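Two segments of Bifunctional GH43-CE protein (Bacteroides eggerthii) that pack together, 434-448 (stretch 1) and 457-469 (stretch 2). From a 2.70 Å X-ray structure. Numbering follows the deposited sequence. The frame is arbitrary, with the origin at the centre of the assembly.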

# COMPACT_ATOMS: atom_id res chain seq x y z
N LYS A 434 -4.29 11.55 -13.20
CA LYS A 434 -5.51 12.33 -13.17
C LYS A 434 -6.37 12.01 -14.40
O LYS A 434 -5.94 12.24 -15.52
CB LYS A 434 -5.15 13.81 -13.12
CG LYS A 434 -6.34 14.77 -13.05
CD LYS A 434 -5.98 16.10 -12.43
CE LYS A 434 -4.74 16.72 -13.03
NZ LYS A 434 -4.49 18.09 -12.50
N VAL A 435 -7.58 11.48 -14.15
CA VAL A 435 -8.56 11.18 -15.20
C VAL A 435 -9.75 12.11 -14.99
O VAL A 435 -10.17 12.33 -13.86
CB VAL A 435 -8.99 9.70 -15.18
CG1 VAL A 435 -10.15 9.42 -16.12
CG2 VAL A 435 -7.83 8.77 -15.49
N PRO A 436 -10.34 12.69 -16.07
CA PRO A 436 -11.57 13.46 -15.94
C PRO A 436 -12.78 12.56 -15.63
O PRO A 436 -12.83 11.41 -16.08
CB PRO A 436 -11.71 14.12 -17.33
CG PRO A 436 -11.03 13.14 -18.25
CD PRO A 436 -9.85 12.64 -17.46
N LEU A 437 -13.74 13.09 -14.86
CA LEU A 437 -14.99 12.39 -14.60
C LEU A 437 -16.13 13.10 -15.33
O LEU A 437 -16.26 14.33 -15.25
CB LEU A 437 -15.23 12.33 -13.08
CG LEU A 437 -16.41 11.47 -12.64
CD1 LEU A 437 -16.24 10.03 -13.11
CD2 LEU A 437 -16.59 11.52 -11.13
N ASN A 438 -16.95 12.32 -16.05
CA ASN A 438 -18.13 12.80 -16.76
C ASN A 438 -19.40 12.12 -16.24
O ASN A 438 -20.47 12.30 -16.81
CB ASN A 438 -17.96 12.61 -18.27
CG ASN A 438 -16.61 13.09 -18.77
OD1 ASN A 438 -16.26 14.26 -18.61
ND2 ASN A 438 -15.83 12.19 -19.34
N GLN A 439 -19.27 11.33 -15.16
CA GLN A 439 -20.40 10.80 -14.37
C GLN A 439 -20.40 11.46 -12.99
O GLN A 439 -19.57 12.32 -12.69
CB GLN A 439 -20.30 9.28 -14.20
CG GLN A 439 -20.04 8.52 -15.49
CD GLN A 439 -20.04 7.02 -15.26
OE1 GLN A 439 -20.10 6.55 -14.12
NE2 GLN A 439 -19.98 6.27 -16.34
N GLN A 440 -21.35 11.05 -12.14
CA GLN A 440 -21.38 11.52 -10.75
C GLN A 440 -21.26 10.33 -9.79
O GLN A 440 -20.65 10.47 -8.73
CB GLN A 440 -22.61 12.39 -10.53
CG GLN A 440 -22.69 13.52 -11.54
CD GLN A 440 -23.29 14.78 -10.97
OE1 GLN A 440 -24.24 14.74 -10.19
NE2 GLN A 440 -22.73 15.91 -11.37
N VAL A 441 -21.81 9.17 -10.16
CA VAL A 441 -21.53 7.90 -9.48
C VAL A 441 -20.13 7.43 -9.91
O VAL A 441 -19.83 7.33 -11.10
CB VAL A 441 -22.60 6.84 -9.77
CG1 VAL A 441 -22.24 5.49 -9.16
CG2 VAL A 441 -23.98 7.29 -9.29
N VAL A 442 -19.28 7.15 -8.91
CA VAL A 442 -17.91 6.70 -9.12
C VAL A 442 -17.57 5.67 -8.02
O VAL A 442 -18.11 5.71 -6.91
CB VAL A 442 -16.93 7.89 -9.11
CG1 VAL A 442 -16.91 8.60 -7.77
CG2 VAL A 442 -15.53 7.48 -9.51
N TYR A 443 -16.68 4.73 -8.36
CA TYR A 443 -16.26 3.65 -7.48
C TYR A 443 -14.76 3.78 -7.22
O TYR A 443 -14.04 4.38 -8.01
CB TYR A 443 -16.62 2.30 -8.11
CG TYR A 443 -18.10 2.06 -8.32
CD1 TYR A 443 -18.77 2.59 -9.42
CD2 TYR A 443 -18.83 1.29 -7.43
CE1 TYR A 443 -20.12 2.38 -9.61
CE2 TYR A 443 -20.19 1.06 -7.62
CZ TYR A 443 -20.83 1.61 -8.71
OH TYR A 443 -22.17 1.38 -8.90
N PHE A 444 -14.31 3.23 -6.08
CA PHE A 444 -12.89 3.19 -5.70
C PHE A 444 -12.58 1.88 -4.97
O PHE A 444 -13.46 1.28 -4.35
CB PHE A 444 -12.50 4.38 -4.82
CG PHE A 444 -12.61 5.72 -5.49
CD1 PHE A 444 -11.71 6.10 -6.47
CD2 PHE A 444 -13.61 6.61 -5.14
CE1 PHE A 444 -11.81 7.34 -7.09
CE2 PHE A 444 -13.71 7.85 -5.76
CZ PHE A 444 -12.81 8.21 -6.73
N LYS A 445 -11.31 1.47 -5.06
CA LYS A 445 -10.80 0.24 -4.46
C LYS A 445 -9.36 0.52 -3.99
O LYS A 445 -8.64 1.29 -4.60
CB LYS A 445 -10.87 -0.90 -5.48
CG LYS A 445 -10.41 -2.28 -5.00
CD LYS A 445 -11.03 -3.44 -5.77
CE LYS A 445 -10.48 -3.61 -7.17
NZ LYS A 445 -11.04 -4.80 -7.85
N ALA A 446 -8.99 -0.10 -2.86
CA ALA A 446 -7.64 0.01 -2.31
C ALA A 446 -7.20 -1.38 -1.84
O ALA A 446 -7.84 -1.95 -0.97
CB ALA A 446 -7.63 1.02 -1.19
N GLU A 447 -6.13 -1.90 -2.44
CA GLU A 447 -5.59 -3.22 -2.12
C GLU A 447 -4.38 -3.06 -1.19
O GLU A 447 -3.73 -2.02 -1.18
CB GLU A 447 -5.16 -3.96 -3.39
CG GLU A 447 -6.29 -4.23 -4.37
CD GLU A 447 -5.96 -5.24 -5.45
OE1 GLU A 447 -5.01 -4.98 -6.22
OE2 GLU A 447 -6.64 -6.29 -5.51
N CYS A 448 -4.12 -4.12 -0.41
CA CYS A 448 -3.01 -4.18 0.55
C CYS A 448 -2.34 -5.56 0.47
O CYS A 448 -3.01 -6.59 0.63
CB CYS A 448 -3.49 -3.97 1.98
SG CYS A 448 -4.11 -2.30 2.33
N GLY A 457 0.38 -0.68 -1.28
CA GLY A 457 -1.03 -0.34 -1.51
C GLY A 457 -1.27 0.07 -2.95
O GLY A 457 -0.69 1.04 -3.43
N TYR A 458 -2.13 -0.70 -3.64
CA TYR A 458 -2.56 -0.39 -5.01
C TYR A 458 -3.95 0.25 -4.96
O TYR A 458 -4.86 -0.26 -4.30
CB TYR A 458 -2.62 -1.66 -5.87
CG TYR A 458 -1.46 -2.61 -5.72
CD1 TYR A 458 -0.15 -2.19 -5.90
CD2 TYR A 458 -1.68 -3.95 -5.44
CE1 TYR A 458 0.91 -3.07 -5.77
CE2 TYR A 458 -0.63 -4.84 -5.30
CZ TYR A 458 0.68 -4.40 -5.47
OH TYR A 458 1.70 -5.29 -5.33
N PHE A 459 -4.11 1.38 -5.67
CA PHE A 459 -5.40 2.07 -5.79
C PHE A 459 -5.96 1.89 -7.20
O PHE A 459 -5.21 1.83 -8.18
CB PHE A 459 -5.24 3.55 -5.47
CG PHE A 459 -4.78 3.83 -4.06
CD1 PHE A 459 -3.43 3.94 -3.77
CD2 PHE A 459 -5.69 3.98 -3.03
CE1 PHE A 459 -3.01 4.19 -2.47
CE2 PHE A 459 -5.27 4.23 -1.73
CZ PHE A 459 -3.92 4.34 -1.46
N TYR A 460 -7.30 1.80 -7.28
CA TYR A 460 -8.05 1.74 -8.53
C TYR A 460 -9.25 2.69 -8.44
O TYR A 460 -9.65 3.09 -7.34
CB TYR A 460 -8.58 0.33 -8.80
CG TYR A 460 -7.58 -0.80 -8.79
CD1 TYR A 460 -7.30 -1.51 -9.95
CD2 TYR A 460 -6.97 -1.21 -7.62
CE1 TYR A 460 -6.40 -2.57 -9.95
CE2 TYR A 460 -6.07 -2.27 -7.60
CZ TYR A 460 -5.79 -2.95 -8.77
OH TYR A 460 -4.91 -3.99 -8.76
N TYR A 461 -9.81 3.04 -9.61
CA TYR A 461 -11.13 3.67 -9.70
C TYR A 461 -12.01 2.81 -10.63
O TYR A 461 -11.54 1.82 -11.17
CB TYR A 461 -11.02 5.13 -10.14
CG TYR A 461 -10.78 5.36 -11.62
CD1 TYR A 461 -11.84 5.42 -12.51
CD2 TYR A 461 -9.51 5.55 -12.11
CE1 TYR A 461 -11.63 5.64 -13.86
CE2 TYR A 461 -9.28 5.78 -13.46
CZ TYR A 461 -10.35 5.82 -14.34
OH TYR A 461 -10.14 6.04 -15.67
N SER A 462 -13.27 3.20 -10.77
CA SER A 462 -14.22 2.51 -11.63
C SER A 462 -15.50 3.35 -11.79
O SER A 462 -15.90 4.05 -10.87
CB SER A 462 -14.51 1.12 -11.10
OG SER A 462 -15.58 0.51 -11.80
N LEU A 463 -16.12 3.27 -12.98
CA LEU A 463 -17.34 4.01 -13.33
C LEU A 463 -18.55 3.05 -13.33
O LEU A 463 -19.65 3.45 -13.69
CB LEU A 463 -17.16 4.64 -14.72
CG LEU A 463 -15.86 5.40 -14.94
CD1 LEU A 463 -15.87 6.10 -16.29
CD2 LEU A 463 -15.61 6.41 -13.83
N ASP A 464 -18.31 1.82 -12.87
CA ASP A 464 -19.11 0.64 -13.19
C ASP A 464 -19.02 -0.32 -12.00
O ASP A 464 -18.14 -0.19 -11.14
CB ASP A 464 -18.60 0.07 -14.51
CG ASP A 464 -19.24 -1.21 -15.02
OD1 ASP A 464 -19.74 -2.00 -14.19
OD2 ASP A 464 -19.21 -1.41 -16.26
N GLY A 465 -19.95 -1.29 -11.93
CA GLY A 465 -19.92 -2.35 -10.93
C GLY A 465 -18.56 -3.04 -10.84
O GLY A 465 -18.03 -3.21 -9.75
N SER A 466 -17.99 -3.42 -12.00
CA SER A 466 -16.96 -4.48 -12.05
C SER A 466 -15.66 -4.07 -12.77
O SER A 466 -14.62 -4.64 -12.46
CB SER A 466 -17.54 -5.73 -12.67
OG SER A 466 -16.69 -6.85 -12.43
N ASN A 467 -15.70 -3.13 -13.72
CA ASN A 467 -14.54 -2.88 -14.63
C ASN A 467 -13.54 -1.94 -13.94
O ASN A 467 -13.64 -0.72 -14.06
CB ASN A 467 -14.97 -2.36 -16.00
N TRP A 468 -12.54 -2.53 -13.26
CA TRP A 468 -11.63 -1.79 -12.37
C TRP A 468 -10.39 -1.29 -13.13
O TRP A 468 -9.55 -2.08 -13.54
CB TRP A 468 -11.24 -2.64 -11.15
CG TRP A 468 -12.37 -2.77 -10.18
CD1 TRP A 468 -13.20 -3.84 -10.02
CD2 TRP A 468 -12.82 -1.76 -9.27
NE1 TRP A 468 -14.13 -3.57 -9.05
CE2 TRP A 468 -13.93 -2.31 -8.57
CE3 TRP A 468 -12.40 -0.47 -8.96
CZ2 TRP A 468 -14.61 -1.59 -7.59
CZ3 TRP A 468 -13.08 0.24 -7.98
CH2 TRP A 468 -14.16 -0.32 -7.31
N LYS A 469 -10.30 0.04 -13.25
CA LYS A 469 -9.21 0.75 -13.92
C LYS A 469 -8.17 1.20 -12.88
O LYS A 469 -8.46 2.05 -12.04
CB LYS A 469 -9.75 1.97 -14.67
CG LYS A 469 -10.61 1.66 -15.90
CD LYS A 469 -11.70 2.69 -16.15
CE LYS A 469 -12.12 2.78 -17.61
NZ LYS A 469 -11.25 3.69 -18.39

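The shortest side-chain contact between the two stretches is the hydrogen bond from Tyr-460 OH to Glu-447 OE1, 2.7 Å long. A buried carboxylate needs polar partners, and the phenol supplies one at the end of a long, rigid ring; Glu-447 OE2 is satisfied elsewhere in the structure. The same oxygen, Glu-447 OE1, also lies at the edge of the Tyr-458 ring, where the weakly positive C-H groups suit an acceptor.

The second polar centre is Lys-445. Its NZ sits over the face of Trp-468, 3.4 Å from the centroid of the five-membered ring and 19° off the ring normal, a well-formed cation-pi interaction. Lys-445 CE lies over the same ring, 3.7 Å from its centroid, adding a CH-pi contact. CE also lies over one face of Tyr-460, so the end of the aliphatic chain, at CE, meets aromatic surface while the charge at NZ meets the indole's pi cloud.

These groups are held in register by two antiparallel strands, whose N-to-C directions differ by 159° and which pair Tyr-443 with Ser-462, Phe-444 with Tyr-461, Lys-445 with Tyr-460 and Ala-446 with Phe-459. The Tyr-443 and Lys-445 pairs are each joined through two backbone hydrogen bonds. In the first, Tyr-443 N to Ser-462 O is short at 2.7 Å, whereas the return bond from Ser-462 N to Tyr-443 O is weak, at 3.1 Å and 132°. In the second, Tyr-460 N to Lys-445 O measures 3.0 Å and Lys-445 N to Tyr-460 O 3.3 Å. Farther along, Glu-447 N reaches Tyr-458 O at 2.8 Å with a nearly straight geometry. Between the hydrogen-bonded pairs, CA-H...O contacts such as Ala-446 CA to Tyr-458 O, 3.4 Å, bring further backbone atoms together.

Side chains alternate across the sheet. On the face bearing Lys-445 and Glu-447, Tyr-443 packs its CB 3.7 Å from Trp-468 CH2, while Asp-464 O lies over one face of the tyrosine ring. The turn carrying that carbonyl is tied back by a hydrogen bond from Ser-462 OG to Asp-464 O, 2.7 Å, a task suited to serine's short hydroxyl side chain.

The face bearing Phe-444 and Ala-446 is more apolar. Phe-444 CE1 meets Tyr-461 CB at 3.8 Å, and the small Ala-446 places its CB 4.0 Å from Phe-459 CD2, beside a much larger aromatic partner. From the earlier strand segment of the first stretch, Val-435 CG2 packs 3.9 Å from Tyr-461 CE2, and in the loop after it Leu-437 CD1 meets Leu-463 CD2 at 3.7 Å, branched aliphatic groups extending the contact. Together the stretches bury 967 Å², counting both sides.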